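Local coordinates for shikimate dehydrogenase-like protein HI_0607 (PDB 1NPY), which catalyses, weakly in vitro, the NADP(+)-dependent oxidation of shikimate to 3-dehydroshikimate, although shikimate may not be its biological substrate, at residues G129-V134 with Q157-L162; A136-S141 with A176-N181; N88-V91 with F96-A99. All coordinates share one frame; numbering follows the deposited sequence.

Contacts 1 and 2 belong to the NADP(+)-binding half of the chain and share helix 131-140: its first turn meets helix 153-163 in contact 1, and its last turns lie on strand 178-181 in contact 2. Their centres are about 11 Å apart, and they touch directly where V134 CG1 meets V180 CG1 at 4.0 Å. Contact 3 is a hairpin in the other, mixed sheet, its centre about 23 Å from that of contact 1 and about 26 Å from that of contact 2. Contacts 1 and 3 both lie near the inferred proton donor/acceptor K67 and the inferred substrate-binding D103: the side chain of D103 is about 9 Å from that of K132 and about 8 Å from that of T89.

Contact 1: residues G129-V134 with Q157-L162; sequences GMAKAV and QYLAAL
L159 reaches from helix 153-163 to the first turn of helix 131-140 and spreads its two methyl groups over two consecutive residues there. CD1 lies 4.0 Å from CB of A131, while CD2 packs at 3.9 Å on CG of K132. With CG of L159 opposite its own carbonyl carbon (chi1 -79°), the fork is directed across to the neighbouring helix. The backbones are closest at this point, CA of K132 and CA of L159 being 7.1 Å apart. One turn on, L162 meets the same lysine further out: its CD2 comes within 4.1 Å of K132 CE. The lysine chain is fully extended, so its methylene groups run past both leucines, CG against L159 and CE against L162, while NZ continues to a weak hydrogen bond with the carbonyl oxygen of I84. The contact thus grades from buried, at A131 and L159, to exposed at L162, and no hydrogen bond joins 129-134 to 157-162. G129 and M130, just ahead of the helix, are among the residues assigned to NADP(+) binding by similarity. G126, G128 and A131 fit a GxGxxA pattern, consistent with the strand-turn-helix start of a Rossmann-type dinucleotide-binding fold, with the next helix of the fold packed alongside.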
ATOM      1  N   GLY A 129       0.951 -10.231   0.877  1.00 19.28           N
ATOM      2  CA  GLY A 129       0.287  -8.943   0.897  1.00 18.92           C
ATOM      3  C   GLY A 129       1.338  -7.918   0.533  1.00 18.42           C
ATOM      4  O   GLY A 129       1.972  -7.912  -0.514  1.00 18.95           O
ATOM      5  N   MET A 130       1.527  -7.010   1.474  1.00 17.55           N
ATOM      6  CA  MET A 130       2.353  -5.849   1.218  1.00 16.09           C
ATOM      7  C   MET A 130       3.811  -6.148   1.494  1.00 13.13           C
ATOM      8  O   MET A 130       4.600  -5.221   1.474  1.00 12.14           O
ATOM      9  CB  MET A 130       1.844  -4.779   2.176  1.00 17.05           C
ATOM     10  CG  MET A 130       0.498  -4.302   1.774  1.00 22.09           C
ATOM     11  SD  MET A 130       0.953  -2.926   0.723  1.00 28.52           S
ATOM     12  CE  MET A 130       0.830  -1.729   1.931  1.00 29.33           C
ATOM     13  N   ALA A 131       4.170  -7.393   1.820  1.00 12.87           N
ATOM     14  CA  ALA A 131       5.548  -7.705   2.207  1.00 12.90           C
ATOM     15  C   ALA A 131       6.562  -7.237   1.181  1.00 12.79           C
ATOM     16  O   ALA A 131       7.568  -6.607   1.509  1.00 11.49           O
ATOM     17  CB  ALA A 131       5.723  -9.190   2.429  1.00 14.06           C
ATOM     18  N   LYS A 132       6.304  -7.568  -0.081  1.00 12.52           N
ATOM     19  CA  LYS A 132       7.277  -7.235  -1.107  1.00 14.30           C
ATOM     20  C   LYS A 132       7.479  -5.723  -1.218  1.00 13.51           C
ATOM     21  O   LYS A 132       8.611  -5.251  -1.210  1.00 13.43           O
ATOM     22  CB  LYS A 132       6.855  -7.917  -2.414  1.00 15.43           C
ATOM     23  CG  LYS A 132       7.948  -8.180  -3.407  1.00 19.10           C
ATOM     24  CD  LYS A 132       7.319  -8.926  -4.595  1.00 19.84           C
ATOM     25  CE  LYS A 132       8.309  -9.156  -5.706  1.00 22.64           C
ATOM     26  NZ  LYS A 132       7.604  -9.952  -6.749  1.00 22.38           N
ATOM     27  N   ALA A 133       6.399  -4.947  -1.217  1.00 12.24           N
ATOM     28  CA  ALA A 133       6.449  -3.488  -1.255  1.00 12.32           C
ATOM     29  C   ALA A 133       7.200  -2.926  -0.053  1.00 12.11           C
ATOM     30  O   ALA A 133       8.064  -2.082  -0.212  1.00 11.48           O
ATOM     31  CB  ALA A 133       5.056  -2.900  -1.277  1.00 12.91           C
ATOM     32  N   VAL A 134       6.937  -3.451   1.136  1.00 10.63           N
ATOM     33  CA  VAL A 134       7.663  -3.045   2.334  1.00 10.05           C
ATOM     34  C   VAL A 134       9.169  -3.333   2.242  1.00 11.18           C
ATOM     35  O   VAL A 134       9.995  -2.436   2.466  1.00 10.74           O
ATOM     36  CB  VAL A 134       7.014  -3.701   3.578  1.00 11.00           C
ATOM     37  CG1 VAL A 134       7.953  -3.540   4.762  1.00 12.23           C
ATOM     38  CG2 VAL A 134       5.612  -3.087   3.803  1.00  9.97           C
ATOM     39  N   GLN A 157      12.266 -17.100   2.160  1.00 17.73           N
ATOM     40  CA  GLN A 157      13.655 -17.238   1.728  1.00 17.79           C
ATOM     41  C   GLN A 157      13.836 -16.521   0.388  1.00 17.74           C
ATOM     42  O   GLN A 157      14.847 -15.840   0.158  1.00 17.34           O
ATOM     43  CB  GLN A 157      13.994 -18.731   1.605  1.00 18.11           C
ATOM     44  CG  GLN A 157      14.330 -19.419   2.929  1.00 18.96           C
ATOM     45  CD  GLN A 157      14.325 -20.941   2.829  1.00 24.12           C
ATOM     46  OE1 GLN A 157      13.650 -21.531   1.975  1.00 24.63           O
ATOM     47  NE2 GLN A 157      15.048 -21.574   3.739  1.00 26.88           N
ATOM     48  N   TYR A 158      12.827 -16.642  -0.472  1.00 18.41           N
ATOM     49  CA  TYR A 158      12.835 -15.983  -1.785  1.00 17.71           C
ATOM     50  C   TYR A 158      12.948 -14.467  -1.663  1.00 17.22           C
ATOM     51  O   TYR A 158      13.768 -13.816  -2.314  1.00 16.30           O
ATOM     52  CB  TYR A 158      11.569 -16.338  -2.574  1.00 18.13           C
ATOM     53  CG  TYR A 158      11.369 -15.540  -3.837  1.00 19.74           C
ATOM     54  CD1 TYR A 158      12.284 -15.603  -4.872  1.00 20.43           C
ATOM     55  CD2 TYR A 158      10.260 -14.703  -3.999  1.00 24.92           C
ATOM     56  CE1 TYR A 158      12.112 -14.856  -6.029  1.00 21.74           C
ATOM     57  CE2 TYR A 158      10.073 -13.971  -5.167  1.00 25.10           C
ATOM     58  CZ  TYR A 158      11.005 -14.055  -6.176  1.00 25.71           C
ATOM     59  OH  TYR A 158      10.879 -13.331  -7.343  1.00 29.57           O
ATOM     60  N   LEU A 159      12.098 -13.900  -0.815  1.00 17.81           N
ATOM     61  CA  LEU A 159      12.084 -12.456  -0.602  1.00 18.68           C
ATOM     62  C   LEU A 159      13.395 -11.943  -0.054  1.00 19.12           C
ATOM     63  O   LEU A 159      13.927 -10.946  -0.534  1.00 19.02           O
ATOM     64  CB  LEU A 159      10.975 -12.081   0.381  1.00 19.23           C
ATOM     65  CG  LEU A 159       9.573 -12.031  -0.189  1.00 21.86           C
ATOM     66  CD1 LEU A 159       8.660 -11.501   0.910  1.00 23.41           C
ATOM     67  CD2 LEU A 159       9.617 -11.149  -1.439  1.00 23.74           C
ATOM     68  N   ALA A 160      13.926 -12.636   0.952  1.00 19.30           N
ATOM     69  CA  ALA A 160      15.262 -12.356   1.443  1.00 19.22           C
ATOM     70  C   ALA A 160      16.335 -12.437   0.359  1.00 19.12           C
ATOM     71  O   ALA A 160      17.159 -11.529   0.248  1.00 20.90           O
ATOM     72  CB  ALA A 160      15.605 -13.276   2.611  1.00 19.40           C
ATOM     73  N   ALA A 161      16.338 -13.505  -0.440  1.00 18.82           N
ATOM     74  CA  ALA A 161      17.344 -13.662  -1.496  1.00 19.09           C
ATOM     75  C   ALA A 161      17.204 -12.596  -2.570  1.00 18.75           C
ATOM     76  O   ALA A 161      18.190 -11.998  -3.008  1.00 18.78           O
ATOM     77  CB  ALA A 161      17.260 -15.056  -2.113  1.00 19.24           C
ATOM     78  N   LEU A 162      15.964 -12.232  -2.877  1.00 20.21           N
ATOM     79  CA  LEU A 162      15.705 -11.307  -3.980  1.00 20.92           C
ATOM     80  C   LEU A 162      16.191  -9.917  -3.619  1.00 20.83           C
ATOM     81  O   LEU A 162      16.742  -9.194  -4.455  1.00 20.73           O
ATOM     82  CB  LEU A 162      14.210 -11.304  -4.325  1.00 21.39           C
ATOM     83  CG  LEU A 162      13.733 -10.530  -5.550  1.00 24.19           C
ATOM     84  CD1 LEU A 162      14.214 -11.203  -6.807  1.00 24.58           C
ATOM     85  CD2 LEU A 162      12.221 -10.457  -5.581  1.00 25.56           C
TER

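Contact 2: residues A136-S141 with A176-N181; sequences AAFKNS and ADILVN
F138 carries the helix side of this contact, projecting its ring from helix 131-140 onto two residues of strand 178-181. The apolar packing is made by one end of the ring: CE2 lies 4.1 Å from CG2 of V180, and CZ is 4.4 Å from CG2 of I178. Both methyl groups meet the ring obliquely. I178 and V180 are two positions apart on the strand and send their side chains to the same side of the sheet, so the phenyl end bridges them. F138 has CG opposite its carbonyl carbon (chi1 -83°), which carries the ring toward the strand across a gap of 10.9 Å between CA of F138 and CA of V180. V180 and F138 approach from opposite directions, and all three side chains are buried.

No hydrogen bond crosses between the two segments; the internal ones belong to 136-141. Following N140, the S141 hydroxyl donates to the carbonyl oxygen of A137, with OG 2.8 Å from O and tilted 26° from the carbonyl plane. S141 N makes weak bonds to the same A137 oxygen and to that of F138, and the amide of N140 still bonds to the A136 carbonyl oxygen in the regular helical pattern. N140 ND2 is also bonded to the Y104 hydroxyl.

Around this core, F143 meets the F138 ring edge-to-face. Strand 178-181 runs parallel between strands 122-125 and 208-211 in the six-stranded sheet; V122 touches both I178 and V180, while L179 packs against F202 and I203 of helix 200-205. Helix 131-140 packs against this sheet through F138 and against helix 102-113 through A136, A137 and F138, the last touching I111.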
ATOM      1  N   ALA A 136      11.046  -3.951  -0.344  1.00 11.91           N
ATOM      2  CA  ALA A 136      11.692  -3.185  -1.409  1.00 11.13           C
ATOM      3  C   ALA A 136      11.858  -1.718  -1.064  1.00 12.35           C
ATOM      4  O   ALA A 136      12.851  -1.075  -1.435  1.00 12.82           O
ATOM      5  CB  ALA A 136      10.897  -3.334  -2.710  1.00 11.97           C
ATOM      6  N   ALA A 137      10.857  -1.174  -0.381  1.00 11.54           N
ATOM      7  CA  ALA A 137      10.916   0.214   0.048  1.00 12.05           C
ATOM      8  C   ALA A 137      12.044   0.440   1.043  1.00 12.10           C
ATOM      9  O   ALA A 137      12.769   1.441   0.966  1.00 13.01           O
ATOM     10  CB  ALA A 137       9.578   0.690   0.593  1.00 11.20           C
ATOM     11  N   PHE A 138      12.200  -0.494   1.978  1.00 11.71           N
ATOM     12  CA  PHE A 138      13.328  -0.381   2.903  1.00 11.60           C
ATOM     13  C   PHE A 138      14.660  -0.511   2.179  1.00 12.79           C
ATOM     14  O   PHE A 138      15.584   0.254   2.444  1.00 13.10           O
ATOM     15  CB  PHE A 138      13.191  -1.365   4.063  1.00 11.97           C
ATOM     16  CG  PHE A 138      12.316  -0.852   5.175  1.00 13.14           C
ATOM     17  CD1 PHE A 138      12.806   0.047   6.105  1.00 13.36           C
ATOM     18  CD2 PHE A 138      10.993  -1.261   5.281  1.00 12.92           C
ATOM     19  CE1 PHE A 138      12.028   0.533   7.110  1.00 12.13           C
ATOM     20  CE2 PHE A 138      10.210  -0.802   6.312  1.00 11.40           C
ATOM     21  CZ  PHE A 138      10.717   0.105   7.225  1.00 12.12           C
ATOM     22  N   LYS A 139      14.749  -1.427   1.228  1.00 13.01           N
ATOM     23  CA  LYS A 139      16.010  -1.705   0.554  1.00 14.29           C
ATOM     24  C   LYS A 139      16.382  -0.467  -0.237  1.00 15.56           C
ATOM     25  O   LYS A 139      17.534  -0.017  -0.190  1.00 15.25           O
ATOM     26  CB  LYS A 139      15.855  -2.889  -0.401  1.00 15.42           C
ATOM     27  CG  LYS A 139      17.121  -3.278  -1.176  1.00 18.15           C
ATOM     28  CD  LYS A 139      18.105  -3.930  -0.223  1.00 22.23           C
ATOM     29  CE  LYS A 139      19.394  -4.347  -0.944  1.00 26.10           C
ATOM     30  NZ  LYS A 139      19.558  -3.523  -2.174  1.00 33.82           N
ATOM     31  N   ASN A 140      15.418   0.093  -0.961  1.00 15.15           N
ATOM     32  CA  ASN A 140      15.762   1.224  -1.815  1.00 16.60           C
ATOM     33  C   ASN A 140      15.895   2.529  -1.045  1.00 16.44           C
ATOM     34  O   ASN A 140      16.312   3.540  -1.600  1.00 18.49           O
ATOM     35  CB  ASN A 140      14.762   1.335  -2.959  1.00 16.94           C
ATOM     36  CG  ASN A 140      14.850   0.154  -3.888  1.00 19.49           C
ATOM     37  OD1 ASN A 140      15.861  -0.554  -3.917  1.00 19.46           O
ATOM     38  ND2 ASN A 140      13.770  -0.113  -4.607  1.00 21.63           N
ATOM     39  N   SER A 141      15.550   2.513   0.240  1.00 15.49           N
ATOM     40  CA  SER A 141      15.819   3.614   1.155  1.00 14.99           C
ATOM     41  C   SER A 141      17.155   3.469   1.886  1.00 14.36           C
ATOM     42  O   SER A 141      17.432   4.228   2.822  1.00 15.17           O
ATOM     43  CB  SER A 141      14.669   3.712   2.164  1.00 15.59           C
ATOM     44  OG  SER A 141      13.462   4.068   1.497  1.00 15.60           O
ATOM     45  N   ALA A 176      15.630  -6.066  17.393  1.00 25.14           N
ATOM     46  CA  ALA A 176      15.322  -5.200  16.262  1.00 22.23           C
ATOM     47  C   ALA A 176      14.756  -3.862  16.746  1.00 19.34           C
ATOM     48  O   ALA A 176      14.122  -3.780  17.796  1.00 18.26           O
ATOM     49  CB  ALA A 176      14.353  -5.893  15.333  1.00 23.08           C
ATOM     50  N   ASP A 177      15.025  -2.804  15.987  1.00 15.71           N
ATOM     51  CA  ASP A 177      14.561  -1.463  16.305  1.00 15.56           C
ATOM     52  C   ASP A 177      13.222  -1.103  15.691  1.00 14.41           C
ATOM     53  O   ASP A 177      12.468  -0.303  16.238  1.00 13.70           O
ATOM     54  CB  ASP A 177      15.611  -0.482  15.797  1.00 15.67           C
ATOM     55  CG  ASP A 177      16.961  -0.798  16.369  1.00 19.71           C
ATOM     56  OD1 ASP A 177      17.029  -0.801  17.614  1.00 22.87           O
ATOM     57  OD2 ASP A 177      17.957  -1.088  15.677  1.00 19.60           O
ATOM     58  N   ILE A 178      12.960  -1.659  14.513  1.00 12.55           N
ATOM     59  CA  ILE A 178      11.775  -1.384  13.721  1.00 11.97           C
ATOM     60  C   ILE A 178      11.079  -2.715  13.452  1.00 11.84           C
ATOM     61  O   ILE A 178      11.623  -3.604  12.790  1.00 11.40           O
ATOM     62  CB  ILE A 178      12.122  -0.659  12.406  1.00 12.68           C
ATOM     63  CG1 ILE A 178      12.800   0.689  12.690  1.00 12.36           C
ATOM     64  CG2 ILE A 178      10.896  -0.411  11.567  1.00 13.02           C
ATOM     65  CD1 ILE A 178      13.408   1.376  11.452  1.00 15.12           C
ATOM     66  N   LEU A 179       9.858  -2.836  13.961  1.00  9.62           N
ATOM     67  CA  LEU A 179       9.031  -4.014  13.739  1.00 10.15           C
ATOM     68  C   LEU A 179       7.899  -3.700  12.774  1.00  8.20           C
ATOM     69  O   LEU A 179       7.144  -2.753  12.984  1.00  9.60           O
ATOM     70  CB  LEU A 179       8.422  -4.493  15.054  1.00  9.10           C
ATOM     71  CG  LEU A 179       9.459  -4.624  16.169  1.00 12.22           C
ATOM     72  CD1 LEU A 179       8.712  -5.047  17.429  1.00 12.97           C
ATOM     73  CD2 LEU A 179      10.506  -5.671  15.837  1.00 13.12           C
ATOM     74  N   VAL A 180       7.821  -4.456  11.685  1.00  8.44           N
ATOM     75  CA  VAL A 180       6.790  -4.214  10.686  1.00  8.72           C
ATOM     76  C   VAL A 180       5.919  -5.458  10.563  1.00  8.00           C
ATOM     77  O   VAL A 180       6.411  -6.561  10.313  1.00  8.93           O
ATOM     78  CB  VAL A 180       7.363  -3.883   9.279  1.00  9.20           C
ATOM     79  CG1 VAL A 180       6.282  -3.392   8.361  1.00 10.61           C
ATOM     80  CG2 VAL A 180       8.522  -2.918   9.336  1.00 10.89           C
ATOM     81  N   ASN A 181       4.608  -5.276  10.678  1.00  7.98           N
ATOM     82  CA  ASN A 181       3.681  -6.377  10.483  1.00  8.84           C
ATOM     83  C   ASN A 181       3.041  -6.253   9.097  1.00  9.81           C
ATOM     84  O   ASN A 181       2.422  -5.219   8.781  1.00  9.85           O
ATOM     85  CB  ASN A 181       2.555  -6.391  11.513  1.00 10.15           C
ATOM     86  CG  ASN A 181       1.548  -7.496  11.217  1.00  9.64           C
ATOM     87  OD1 ASN A 181       1.945  -8.645  11.055  1.00 12.04           O
ATOM     88  ND2 ASN A 181       0.276  -7.167  11.144  1.00  8.81           N
TER

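Contact 3: residues N88-V91 with F96-A99; sequences NTIV and FLRA
V91 and R98 form an antiparallel hydrogen-bonded pair: V91 N lies 2.8 Å from R98 O and R98 N lies 2.9 Å from V91 O, both bonds nearly straight. Next to it, I90 and A99 are a non-hydrogen-bonded pair with CA atoms 4.7 Å apart. CA-H...O contacts supplement the ladder, with I90 CA 3.3 Å from R98 O and A99 CA 3.4 Å from T89 O. Among the side chains, CG2 of I90 crosses to CB of L97 at 3.9 Å, placed there by its position opposite the backbone N; both residues also touch I49 of helix 45-55. V91 and R98 occupy the other face, where V91 packs on L249 and Y250 of helix 235-251. The arginine chain leads away from V91, and one face of its guanidinium is covered by F96 CD2, 3.8 Å above its centre. Salt bridges from NH1 to D93 and from NE to E76 hold this group at two of its nitrogens. At the strand's start, T89 OG1 donates to N88 OD1 over 2.8 Å; OD1 is also bonded by the backbone N of T102, and T89 OG1 is itself hydrogen-bonded to Q246 NE2 of helix 235-251. N88 and T89 both face Y100, a classic beta bulge at the open end of a beta hairpin, which forms part of the mixed sheet of the substrate-binding domain.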
ATOM      1  N   ASN A  88      -0.396  -1.255  -9.252  1.00  8.72           N
ATOM      2  CA  ASN A  88      -1.662  -0.909  -8.607  1.00  7.36           C
ATOM      3  C   ASN A  88      -2.274   0.380  -9.160  1.00  7.85           C
ATOM      4  O   ASN A  88      -3.330   0.832  -8.735  1.00  6.95           O
ATOM      5  CB  ASN A  88      -1.534  -0.882  -7.088  1.00 10.66           C
ATOM      6  CG  ASN A  88      -1.094   0.476  -6.572  1.00  8.18           C
ATOM      7  OD1 ASN A  88      -0.360   1.160  -7.289  1.00  8.33           O
ATOM      8  ND2 ASN A  88      -1.544   0.878  -5.369  1.00  7.61           N
ATOM      9  N   THR A  89      -1.632   0.967 -10.161  1.00  7.35           N
ATOM     10  CA  THR A  89      -2.058   2.258 -10.711  1.00  8.09           C
ATOM     11  C   THR A  89      -1.722   2.368 -12.189  1.00  8.77           C
ATOM     12  O   THR A  89      -0.579   2.115 -12.549  1.00  9.25           O
ATOM     13  CB  THR A  89      -1.303   3.414 -10.048  1.00  9.20           C
ATOM     14  OG1 THR A  89      -1.503   3.323  -8.633  1.00  7.90           O
ATOM     15  CG2 THR A  89      -1.902   4.730 -10.457  1.00 10.14           C
ATOM     16  N   ILE A  90      -2.702   2.726 -13.022  1.00  7.22           N
ATOM     17  CA  ILE A  90      -2.464   3.008 -14.434  1.00  9.30           C
ATOM     18  C   ILE A  90      -2.909   4.430 -14.729  1.00  8.96           C
ATOM     19  O   ILE A  90      -4.007   4.829 -14.340  1.00  8.07           O
ATOM     20  CB  ILE A  90      -3.271   2.012 -15.305  1.00  8.80           C
ATOM     21  CG1 ILE A  90      -2.910   0.565 -14.970  1.00  9.66           C
ATOM     22  CG2 ILE A  90      -3.064   2.307 -16.772  1.00 12.14           C
ATOM     23  CD1 ILE A  90      -3.956  -0.416 -15.392  1.00  9.71           C
ATOM     24  N   VAL A  91      -2.075   5.183 -15.444  1.00  8.97           N
ATOM     25  CA  VAL A  91      -2.402   6.516 -15.899  1.00  9.33           C
ATOM     26  C   VAL A  91      -2.347   6.493 -17.423  1.00  9.51           C
ATOM     27  O   VAL A  91      -1.347   6.096 -18.032  1.00 10.67           O
ATOM     28  CB  VAL A  91      -1.425   7.584 -15.396  1.00 10.20           C
ATOM     29  CG1 VAL A  91      -1.896   8.984 -15.806  1.00 10.87           C
ATOM     30  CG2 VAL A  91      -1.238   7.489 -13.892  1.00 11.49           C
ATOM     31  N   PHE A  96      -1.337   6.153 -24.000  1.00  9.83           N
ATOM     32  CA  PHE A  96      -0.095   5.518 -23.587  1.00 10.22           C
ATOM     33  C   PHE A  96      -0.258   5.239 -22.099  1.00  9.86           C
ATOM     34  O   PHE A  96      -0.389   6.172 -21.323  1.00  8.96           O
ATOM     35  CB  PHE A  96       1.100   6.444 -23.844  1.00 10.94           C
ATOM     36  CG  PHE A  96       2.438   5.804 -23.697  1.00 12.94           C
ATOM     37  CD1 PHE A  96       3.000   5.014 -24.678  1.00 12.55           C
ATOM     38  CD2 PHE A  96       3.165   6.025 -22.544  1.00 13.43           C
ATOM     39  CE1 PHE A  96       4.258   4.450 -24.497  1.00 13.49           C
ATOM     40  CE2 PHE A  96       4.407   5.491 -22.376  1.00 15.39           C
ATOM     41  CZ  PHE A  96       4.970   4.707 -23.357  1.00 14.86           C
ATOM     42  N   LEU A  97      -0.396   3.962 -21.742  1.00 10.67           N
ATOM     43  CA  LEU A  97      -0.670   3.569 -20.368  1.00  9.78           C
ATOM     44  C   LEU A  97       0.606   3.352 -19.567  1.00  9.08           C
ATOM     45  O   LEU A  97       1.330   2.373 -19.764  1.00  8.73           O
ATOM     46  CB  LEU A  97      -1.503   2.288 -20.318  1.00  9.01           C
ATOM     47  CG  LEU A  97      -2.823   2.275 -21.097  1.00  9.49           C
ATOM     48  CD1 LEU A  97      -3.685   1.039 -20.894  1.00  9.30           C
ATOM     49  CD2 LEU A  97      -3.647   3.501 -20.751  1.00 11.72           C
ATOM     50  N   ARG A  98       0.786   4.209 -18.569  1.00 10.25           N
ATOM     51  CA  ARG A  98       1.942   4.186 -17.689  1.00  9.85           C
ATOM     52  C   ARG A  98       1.504   3.582 -16.349  1.00 10.38           C
ATOM     53  O   ARG A  98       0.391   3.832 -15.868  1.00 10.58           O
ATOM     54  CB  ARG A  98       2.516   5.584 -17.467  1.00 11.24           C
ATOM     55  CG  ARG A  98       2.949   6.341 -18.716  1.00 11.79           C
ATOM     56  CD  ARG A  98       3.734   7.612 -18.398  1.00 14.85           C
ATOM     57  NE  ARG A  98       4.521   8.095 -19.539  1.00 19.77           N
ATOM     58  CZ  ARG A  98       4.140   9.014 -20.417  1.00 21.28           C
ATOM     59  NH1 ARG A  98       2.955   9.584 -20.324  1.00 22.54           N
ATOM     60  NH2 ARG A  98       4.950   9.396 -21.403  1.00 24.49           N
ATOM     61  N   ALA A  99       2.350   2.703 -15.834  1.00  9.70           N
ATOM     62  CA  ALA A  99       2.039   1.862 -14.679  1.00  9.75           C
ATOM     63  C   ALA A  99       2.934   2.243 -13.510  1.00 10.05           C
ATOM     64  O   ALA A  99       4.144   2.329 -13.694  1.00 11.38           O
ATOM     65  CB  ALA A  99       2.287   0.402 -15.025  1.00 11.05           C
TER